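Local coordinates for protein BamaA.19900.a (Balamuthia mandrillaris, PDB 6VZZ) that binds glucose and, as a glucokinase of the actin-like ATPase clan, probably phosphorylates it at its 6-hydroxyl with ATP, at residues A[96-101]-A[142-147]; A[108-113]-A[127-132]. All coordinates share one frame; numbering follows the deposited sequence.

Contact 1 of 2, residues A[96-101]-A[142-147]; sequences GACLAG and HFINDL. With BGC (beta-D-glucopyranose), chain B.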
ATOM      1  N   GLY A  96      -4.476 -13.387  29.572  1.00 38.38           N
ATOM      2  CA  GLY A  96      -4.460 -13.073  28.162  1.00 41.73           C
ATOM      3  C   GLY A  96      -3.051 -12.807  27.675  1.00 41.32           C
ATOM      4  O   GLY A  96      -2.192 -12.387  28.459  1.00 41.52           O
ATOM      5  N   ALA A  97      -2.788 -13.053  26.393  1.00 37.30           N
ATOM      6  CA  ALA A  97      -1.446 -12.873  25.868  1.00 36.04           C
ATOM      7  C   ALA A  97      -1.528 -12.446  24.414  1.00 38.97           C
ATOM      8  O   ALA A  97      -2.462 -12.808  23.692  1.00 40.50           O
ATOM      9  CB  ALA A  97      -0.608 -14.147  26.005  1.00 35.65           C
ATOM     10  N   CYS A  98      -0.551 -11.649  23.997  1.00 38.57           N
ATOM     11  CA  CYS A  98      -0.401 -11.274  22.599  1.00 38.59           C
ATOM     12  C   CYS A  98       1.079 -11.233  22.259  1.00 38.40           C
ATOM     13  O   CYS A  98       1.868 -10.625  22.989  1.00 38.93           O
ATOM     14  CB  CYS A  98      -1.037  -9.921  22.304  1.00 35.71           C
ATOM     15  SG  CYS A  98      -0.688  -9.351  20.627  1.00 37.45           S
ATOM     16  N   LEU A  99       1.449 -11.888  21.160  1.00 37.34           N
ATOM     17  CA  LEU A  99       2.821 -11.904  20.665  1.00 36.12           C
ATOM     18  C   LEU A  99       2.884 -11.114  19.365  1.00 37.69           C
ATOM     19  O   LEU A  99       2.237 -11.486  18.378  1.00 38.64           O
ATOM     20  CB  LEU A  99       3.307 -13.332  20.444  1.00 37.48           C
ATOM     21  CG  LEU A  99       3.224 -14.240  21.667  1.00 37.61           C
ATOM     22  CD1 LEU A  99       2.008 -15.118  21.567  1.00 37.44           C
ATOM     23  CD2 LEU A  99       4.486 -15.070  21.804  1.00 38.05           C
ATOM     24  N   ALA A 100       3.644 -10.021  19.372  1.00 37.04           N
ATOM     25  CA  ALA A 100       3.866  -9.208  18.182  1.00 36.02           C
ATOM     26  C   ALA A 100       5.204  -9.627  17.588  1.00 37.47           C
ATOM     27  O   ALA A 100       6.262  -9.345  18.164  1.00 40.01           O
ATOM     28  CB  ALA A 100       3.844  -7.717  18.515  1.00 34.40           C
ATOM     29  N   GLY A 101       5.154 -10.312  16.445  1.00 37.14           N
ATOM     30  CA  GLY A 101       6.351 -10.887  15.864  1.00 35.65           C
ATOM     31  C   GLY A 101       6.725 -10.315  14.514  1.00 35.76           C
ATOM     32  O   GLY A 101       5.870  -9.820  13.777  1.00 36.52           O
ATOM     33  N   HIS A 142      -3.029 -14.328  21.109  1.00 41.82           N
ATOM     34  CA  HIS A 142      -3.140 -13.843  19.737  1.00 41.60           C
ATOM     35  C   HIS A 142      -1.784 -13.452  19.185  1.00 37.94           C
ATOM     36  O   HIS A 142      -0.930 -12.939  19.911  1.00 38.45           O
ATOM     37  CB  HIS A 142      -4.104 -12.655  19.648  1.00 41.84           C
ATOM     38  CG  HIS A 142      -5.461 -12.975  20.175  1.00 47.64           C
ATOM     39  ND1 HIS A 142      -6.314 -13.848  19.532  1.00 52.65           N
ATOM     40  CD2 HIS A 142      -6.087 -12.603  21.317  1.00 47.85           C
ATOM     41  CE1 HIS A 142      -7.420 -13.981  20.244  1.00 54.78           C
ATOM     42  NE2 HIS A 142      -7.307 -13.236  21.331  1.00 55.60           N
ATOM     43  N   PHE A 143      -1.597 -13.708  17.898  1.00 39.34           N
ATOM     44  CA  PHE A 143      -0.437 -13.245  17.153  1.00 38.42           C
ATOM     45  C   PHE A 143      -0.809 -11.986  16.390  1.00 39.79           C
ATOM     46  O   PHE A 143      -1.855 -11.940  15.731  1.00 43.88           O
ATOM     47  CB  PHE A 143       0.039 -14.304  16.160  1.00 40.67           C
ATOM     48  CG  PHE A 143       0.918 -15.365  16.757  1.00 40.85           C
ATOM     49  CD1 PHE A 143       1.973 -15.028  17.584  1.00 40.59           C
ATOM     50  CD2 PHE A 143       0.696 -16.704  16.463  1.00 42.66           C
ATOM     51  CE1 PHE A 143       2.794 -16.005  18.110  1.00 42.53           C
ATOM     52  CE2 PHE A 143       1.503 -17.688  16.986  1.00 42.99           C
ATOM     53  CZ  PHE A 143       2.557 -17.341  17.813  1.00 44.17           C
ATOM     54  N   ILE A 144       0.041 -10.968  16.480  1.00 39.01           N
ATOM     55  CA  ILE A 144      -0.018  -9.834  15.572  1.00 36.38           C
ATOM     56  C   ILE A 144       1.386  -9.608  15.029  1.00 37.70           C
ATOM     57  O   ILE A 144       2.375 -10.117  15.562  1.00 34.83           O
ATOM     58  CB  ILE A 144      -0.566  -8.559  16.239  1.00 38.66           C
ATOM     59  CG1 ILE A 144       0.368  -8.102  17.368  1.00 35.64           C
ATOM     60  CG2 ILE A 144      -2.012  -8.787  16.706  1.00 36.94           C
ATOM     61  CD1 ILE A 144      -0.107  -6.859  18.085  1.00 34.76           C
ATOM     62  N   ASN A 145       1.461  -8.870  13.925  1.00 38.72           N
ATOM     63  CA  ASN A 145       2.751  -8.452  13.396  1.00 36.33           C
ATOM     64  C   ASN A 145       3.342  -7.372  14.301  1.00 34.97           C
ATOM     65  O   ASN A 145       2.616  -6.655  14.999  1.00 33.22           O
ATOM     66  CB  ASN A 145       2.581  -7.963  11.952  1.00 35.78           C
ATOM     67  CG  ASN A 145       3.832  -7.325  11.381  1.00 34.42           C
ATOM     68  OD1 ASN A 145       4.054  -6.122  11.551  1.00 35.83           O
ATOM     69  ND2 ASN A 145       4.641  -8.116  10.677  1.00 31.42           N
ATOM     70  N   ASP A 146       4.675  -7.282  14.313  1.00 33.89           N
ATOM     71  CA  ASP A 146       5.333  -6.344  15.219  1.00 34.08           C
ATOM     72  C   ASP A 146       4.979  -4.895  14.889  1.00 36.74           C
ATOM     73  O   ASP A 146       4.679  -4.106  15.795  1.00 40.38           O
ATOM     74  CB  ASP A 146       6.849  -6.561  15.224  1.00 32.23           C
ATOM     75  CG  ASP A 146       7.484  -6.442  13.841  1.00 37.00           C
ATOM     76  OD1 ASP A 146       6.770  -6.567  12.818  1.00 36.62           O
ATOM     77  OD2 ASP A 146       8.722  -6.242  13.778  1.00 37.48           O
ATOM     78  N   LEU A 147       4.985  -4.518  13.605  1.00 32.84           N
ATOM     79  CA  LEU A 147       4.589  -3.150  13.266  1.00 35.82           C
ATOM     80  C   LEU A 147       3.100  -2.929  13.489  1.00 36.80           C
ATOM     81  O   LEU A 147       2.683  -1.821  13.848  1.00 34.17           O
ATOM     82  CB  LEU A 147       4.964  -2.815  11.824  1.00 35.54           C
ATOM     83  CG  LEU A 147       6.257  -2.006  11.671  1.00 33.52           C
ATOM     84  CD1 LEU A 147       6.065  -0.591  12.179  1.00 31.43           C
ATOM     85  CD2 LEU A 147       7.396  -2.679  12.410  1.00 32.78           C
TER
HETATM   86  C2  BGC B 401       9.222  -8.676   8.254  1.00 34.07           C
HETATM   87  C3  BGC B 401       8.075  -7.845   8.804  1.00 34.86           C
HETATM   88  C4  BGC B 401       8.528  -7.084  10.044  1.00 35.95           C
HETATM   89  C5  BGC B 401       9.776  -6.274   9.712  1.00 37.40           C
HETATM   90  C6  BGC B 401      10.342  -5.509  10.884  1.00 34.53           C
HETATM   91  C1  BGC B 401      10.416  -7.767   8.005  1.00 35.01           C
HETATM   92  O1  BGC B 401      11.462  -8.457   7.424  1.00 39.30           O
HETATM   93  O2  BGC B 401       8.828  -9.322   7.050  1.00 36.32           O
HETATM   94  O3  BGC B 401       6.957  -8.672   9.099  1.00 35.93           O
HETATM   95  O4  BGC B 401       7.510  -6.189  10.465  1.00 32.47           O
HETATM   96  O5  BGC B 401      10.797  -7.162   9.238  1.00 36.44           O
HETATM   97  O6  BGC B 401      10.454  -6.323  12.032  1.00 37.00           O
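Leu99 and Ile144 lie on neighbouring parallel strands, 96-101 and 142-145, whose segment axes approach to 4.6 Å with 27° between their directions. Parallel pairing runs from Cys98 with His142 to Gly101 with Asn145. Leu99 is gripped at both backbone ends: its N donates to His142 O at 2.9 Å, and its O accepts from Ile144 N. Gly101 N then bonds Ile144 O, and Gly101 O receives Asp146 N at 2.9 Å, with the donor 54° out of the carbonyl plane, where 142-147 turns from strand into helix. On one face of the sheet, CG1 of Ile144, set between backbone N and carbonyl carbon (chi1 63°), touches both Cys98 SG and Ala100 CB; Cys98 SG also touches Ile144 CD1 at 3.6 Å, and helix 380-389 packs over Cys98. On the other face, Leu99 CB meets the edge of the Phe143 ring, 3.6 Å from CD1.

The five-stranded mixed sheet, with 96-101 between 37-43 and 141-145 and strand order 3-2-1-4-5, fits the actin-like ATPase fold of glucokinases. Strand 141-145 ends at Asn145 and helix 146-159 starts with Asp146, where the sugar is bound. Asn145 is the N-cap, its OD1 accepting a weak bond from Leu147 N, while its ND2 donates to glucose O3 at 2.9 Å and to Gly103 O. Asp146 spreads its carboxylate across two sugar hydroxyls: glucose O4 donates to OD1 and O6 to OD2, though the very short modelled lengths are doubtful at this resolution. Glu218, Glu258, His221 and Thr115 hydrogen-bond the sugar as well.

Contact 2 of 2, residues A[108-113]-A[127-132]; sequences DGEVLD and KRSELP
Glu110 and Arg128 join the turn before strand 111-114 to the 3-10 segment 128-130 that follows strand 125-127, at one end of a three-stranded antiparallel sheet. The pairing is brief: Val111 and Lys127 form a non-hydrogen-bonded antiparallel pair, beside which Arg128 N donates to Glu110 O at 2.9 Å, N-H...O angle 165°. The turn is an Asx turn, Asp108 OD1 accepting from Glu110 N; the same oxygen is hydrogen-bonded to Ser106 OG.

The side chain of Arg128 starts toward 108-113. Its CB rests 3.3 Å from Glu110 OE2, and CG, anti to the carbonyl carbon (chi1 -82°), passes near Glu110 O and Gly109 O. CD comes to 3.3 Å from Glu110 OE1. NE sits close to Gly109 O, but the angle is too poor for a hydrogen bond; NE instead donates weakly to Thr141 O. CZ is likewise near Gly109 O, which lies over one face of the guanidinium, 3.3 Å above its plane and displaced toward the rim. NH1 is more distant from that carbonyl. At the far tip, Arg128 NH2 lies 3.4 Å from Glu110 OE1, a salt bridge whose hydrogen bond is weak although fairly straight. OE1 lies at the guanidinium edge, in its plane, yet the carboxylate plane is turned 74° from it, so the two groups do not pair flat.

The other carboxylate oxygen serves the backbone. Glu110 OE2 accepts from Ser129 N at 3.1 Å, the donor arriving nearly along the C-O axis of OE2.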
ATOM      1  N   ASP A 108      -5.454 -18.493  10.013  1.00 57.80           N
ATOM      2  CA  ASP A 108      -6.138 -18.946  11.222  1.00 55.46           C
ATOM      3  C   ASP A 108      -5.519 -18.399  12.504  1.00 54.99           C
ATOM      4  O   ASP A 108      -5.979 -18.755  13.591  1.00 55.53           O
ATOM      5  CB  ASP A 108      -6.183 -20.486  11.282  1.00 56.53           C
ATOM      6  CG  ASP A 108      -4.797 -21.129  11.337  1.00 59.15           C
ATOM      7  OD1 ASP A 108      -3.777 -20.412  11.214  1.00 57.02           O
ATOM      8  OD2 ASP A 108      -4.735 -22.371  11.499  1.00 57.20           O
ATOM      9  N   GLY A 109      -4.497 -17.547  12.408  1.00 53.76           N
ATOM     10  CA  GLY A 109      -3.895 -16.946  13.584  1.00 50.53           C
ATOM     11  C   GLY A 109      -3.090 -17.884  14.452  1.00 51.37           C
ATOM     12  O   GLY A 109      -2.652 -17.482  15.533  1.00 51.14           O
ATOM     13  N   GLU A 110      -2.858 -19.113  13.999  1.00 51.61           N
ATOM     14  CA  GLU A 110      -2.208 -20.141  14.802  1.00 51.28           C
ATOM     15  C   GLU A 110      -0.683 -20.118  14.694  1.00 50.03           C
ATOM     16  O   GLU A 110      -0.003 -20.546  15.636  1.00 51.48           O
ATOM     17  CB  GLU A 110      -2.748 -21.516  14.385  1.00 52.28           C
ATOM     18  CG  GLU A 110      -2.155 -22.710  15.126  1.00 56.41           C
ATOM     19  CD  GLU A 110      -2.455 -22.694  16.619  1.00 59.49           C
ATOM     20  OE1 GLU A 110      -3.553 -22.224  17.005  1.00 64.15           O
ATOM     21  OE2 GLU A 110      -1.588 -23.149  17.404  1.00 57.97           O
ATOM     22  N   VAL A 111      -0.127 -19.606  13.595  1.00 46.01           N
ATOM     23  CA  VAL A 111       1.288 -19.771  13.267  1.00 47.85           C
ATOM     24  C   VAL A 111       1.907 -18.417  12.933  1.00 46.74           C
ATOM     25  O   VAL A 111       1.346 -17.647  12.147  1.00 43.08           O
ATOM     26  CB  VAL A 111       1.486 -20.738  12.080  1.00 46.57           C
ATOM     27  CG1 VAL A 111       2.970 -20.981  11.828  1.00 40.93           C
ATOM     28  CG2 VAL A 111       0.733 -22.039  12.306  1.00 42.31           C
ATOM     29  N   LEU A 112       3.079 -18.147  13.508  1.00 44.61           N
ATOM     30  CA  LEU A 112       3.916 -17.011  13.148  1.00 39.91           C
ATOM     31  C   LEU A 112       5.116 -17.510  12.350  1.00 43.61           C
ATOM     32  O   LEU A 112       5.701 -18.547  12.677  1.00 44.61           O
ATOM     33  CB  LEU A 112       4.387 -16.257  14.399  1.00 38.76           C
ATOM     34  CG  LEU A 112       5.548 -15.264  14.264  1.00 39.91           C
ATOM     35  CD1 LEU A 112       5.154 -13.998  13.497  1.00 36.53           C
ATOM     36  CD2 LEU A 112       6.097 -14.909  15.624  1.00 37.86           C
ATOM     37  N   ASP A 113       5.473 -16.777  11.297  1.00 41.14           N
ATOM     38  CA  ASP A 113       6.612 -17.084  10.431  1.00 40.66           C
ATOM     39  C   ASP A 113       7.559 -15.890  10.546  1.00 43.38           C
ATOM     40  O   ASP A 113       7.279 -14.819   9.997  1.00 41.31           O
ATOM     41  CB  ASP A 113       6.138 -17.319   8.990  1.00 41.82           C
ATOM     42  CG  ASP A 113       7.235 -17.846   8.063  1.00 51.02           C
ATOM     43  OD1 ASP A 113       8.378 -17.334   8.081  1.00 52.39           O
ATOM     44  OD2 ASP A 113       6.941 -18.785   7.292  1.00 60.30           O
ATOM     45  N   LYS A 127       4.138 -21.933  16.513  1.00 45.52           N
ATOM     46  CA  LYS A 127       2.718 -22.210  16.699  1.00 42.82           C
ATOM     47  C   LYS A 127       2.280 -21.808  18.102  1.00 45.06           C
ATOM     48  O   LYS A 127       3.026 -21.990  19.068  1.00 46.82           O
ATOM     49  CB  LYS A 127       2.431 -23.699  16.490  1.00 47.89           C
ATOM     50  CG  LYS A 127       2.986 -24.262  15.199  1.00 51.39           C
ATOM     51  CD  LYS A 127       2.817 -25.776  15.107  1.00 57.32           C
ATOM     52  CE  LYS A 127       3.181 -26.273  13.705  1.00 61.40           C
ATOM     53  NZ  LYS A 127       3.843 -27.612  13.736  1.00 59.65           N
ATOM     54  N   ARG A 128       1.059 -21.269  18.210  1.00 45.57           N
ATOM     55  CA  ARG A 128       0.466 -20.987  19.518  1.00 45.16           C
ATOM     56  C   ARG A 128       0.532 -22.195  20.444  1.00 45.89           C
ATOM     57  O   ARG A 128       0.908 -22.078  21.615  1.00 46.92           O
ATOM     58  CB  ARG A 128      -0.995 -20.608  19.364  1.00 49.04           C
ATOM     59  CG  ARG A 128      -1.376 -19.221  18.995  1.00 46.04           C
ATOM     60  CD  ARG A 128      -2.824 -19.431  18.639  1.00 49.46           C
ATOM     61  NE  ARG A 128      -3.651 -18.251  18.555  1.00 51.57           N
ATOM     62  CZ  ARG A 128      -4.866 -18.285  18.029  1.00 53.06           C
ATOM     63  NH1 ARG A 128      -5.603 -17.177  17.958  1.00 54.79           N
ATOM     64  NH2 ARG A 128      -5.332 -19.440  17.563  1.00 46.71           N
ATOM     65  N   SER A 129       0.115 -23.360  19.939  1.00 43.24           N
ATOM     66  CA  SER A 129       0.021 -24.579  20.731  1.00 43.07           C
ATOM     67  C   SER A 129       1.355 -25.044  21.301  1.00 44.09           C
ATOM     68  O   SER A 129       1.364 -25.976  22.110  1.00 48.82           O
ATOM     69  CB  SER A 129      -0.574 -25.697  19.878  1.00 43.88           C
ATOM     70  OG  SER A 129       0.362 -26.145  18.914  1.00 47.29           O
ATOM     71  N   GLU A 130       2.474 -24.450  20.890  1.00 45.69           N
ATOM     72  CA  GLU A 130       3.781 -24.792  21.435  1.00 44.74           C
ATOM     73  C   GLU A 130       4.150 -23.960  22.649  1.00 44.58           C
ATOM     74  O   GLU A 130       5.169 -24.244  23.291  1.00 47.10           O
ATOM     75  CB  GLU A 130       4.870 -24.605  20.375  1.00 44.65           C
ATOM     76  CG  GLU A 130       4.775 -25.516  19.172  1.00 44.89           C
ATOM     77  CD  GLU A 130       5.890 -25.244  18.173  1.00 52.48           C
ATOM     78  OE1 GLU A 130       6.770 -26.123  18.009  1.00 52.41           O
ATOM     79  OE2 GLU A 130       5.898 -24.140  17.565  1.00 50.54           O
ATOM     80  N   LEU A 131       3.382 -22.951  22.955  1.00 44.37           N
ATOM     81  CA  LEU A 131       3.588 -21.974  24.006  1.00 42.62           C
ATOM     82  C   LEU A 131       3.092 -22.516  25.338  1.00 42.27           C
ATOM     83  O   LEU A 131       2.080 -23.223  25.389  1.00 42.91           O
ATOM     84  CB  LEU A 131       2.849 -20.685  23.674  1.00 42.02           C
ATOM     85  CG  LEU A 131       3.283 -20.018  22.371  1.00 43.11           C
ATOM     86  CD1 LEU A 131       2.376 -18.841  22.045  1.00 43.17           C
ATOM     87  CD2 LEU A 131       4.727 -19.572  22.468  1.00 39.27           C
ATOM     88  N   PRO A 132       3.782 -22.186  26.430  1.00 42.56           N
ATOM     89  CA  PRO A 132       3.336 -22.657  27.753  1.00 42.90           C
ATOM     90  C   PRO A 132       2.001 -22.031  28.152  1.00 40.92           C
ATOM     91  O   PRO A 132       1.819 -20.814  28.090  1.00 39.20           O
ATOM     92  CB  PRO A 132       4.474 -22.227  28.688  1.00 40.47           C
ATOM     93  CG  PRO A 132       5.149 -21.091  27.981  1.00 44.26           C
ATOM     94  CD  PRO A 132       4.977 -21.326  26.502  1.00 41.27           C
TER

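In the fold
Contact 1 is buried, within a five-stranded mixed sheet; contact 2 is at the surface, at the end of a three-stranded antiparallel sheet; their centres are 10 Å apart. Along the chain the order is 96-101, 108-113, 127-132, 142-147, so both segments of contact 2 fall in the connection between the two parallel strands of contact 1. The two contacts touch through packing: Phe143 CE2 lies 3.5 Å from Glu110 O, and Leu99 CD1 lies 3.8 Å from Leu131 CD1. The excursion therefore folds back against the strand that ends at the glucose site. Asn145 and Asp146 of contact 1 bind the sugar, whereas the Val111 side chain of contact 2 is about 13 Å from it.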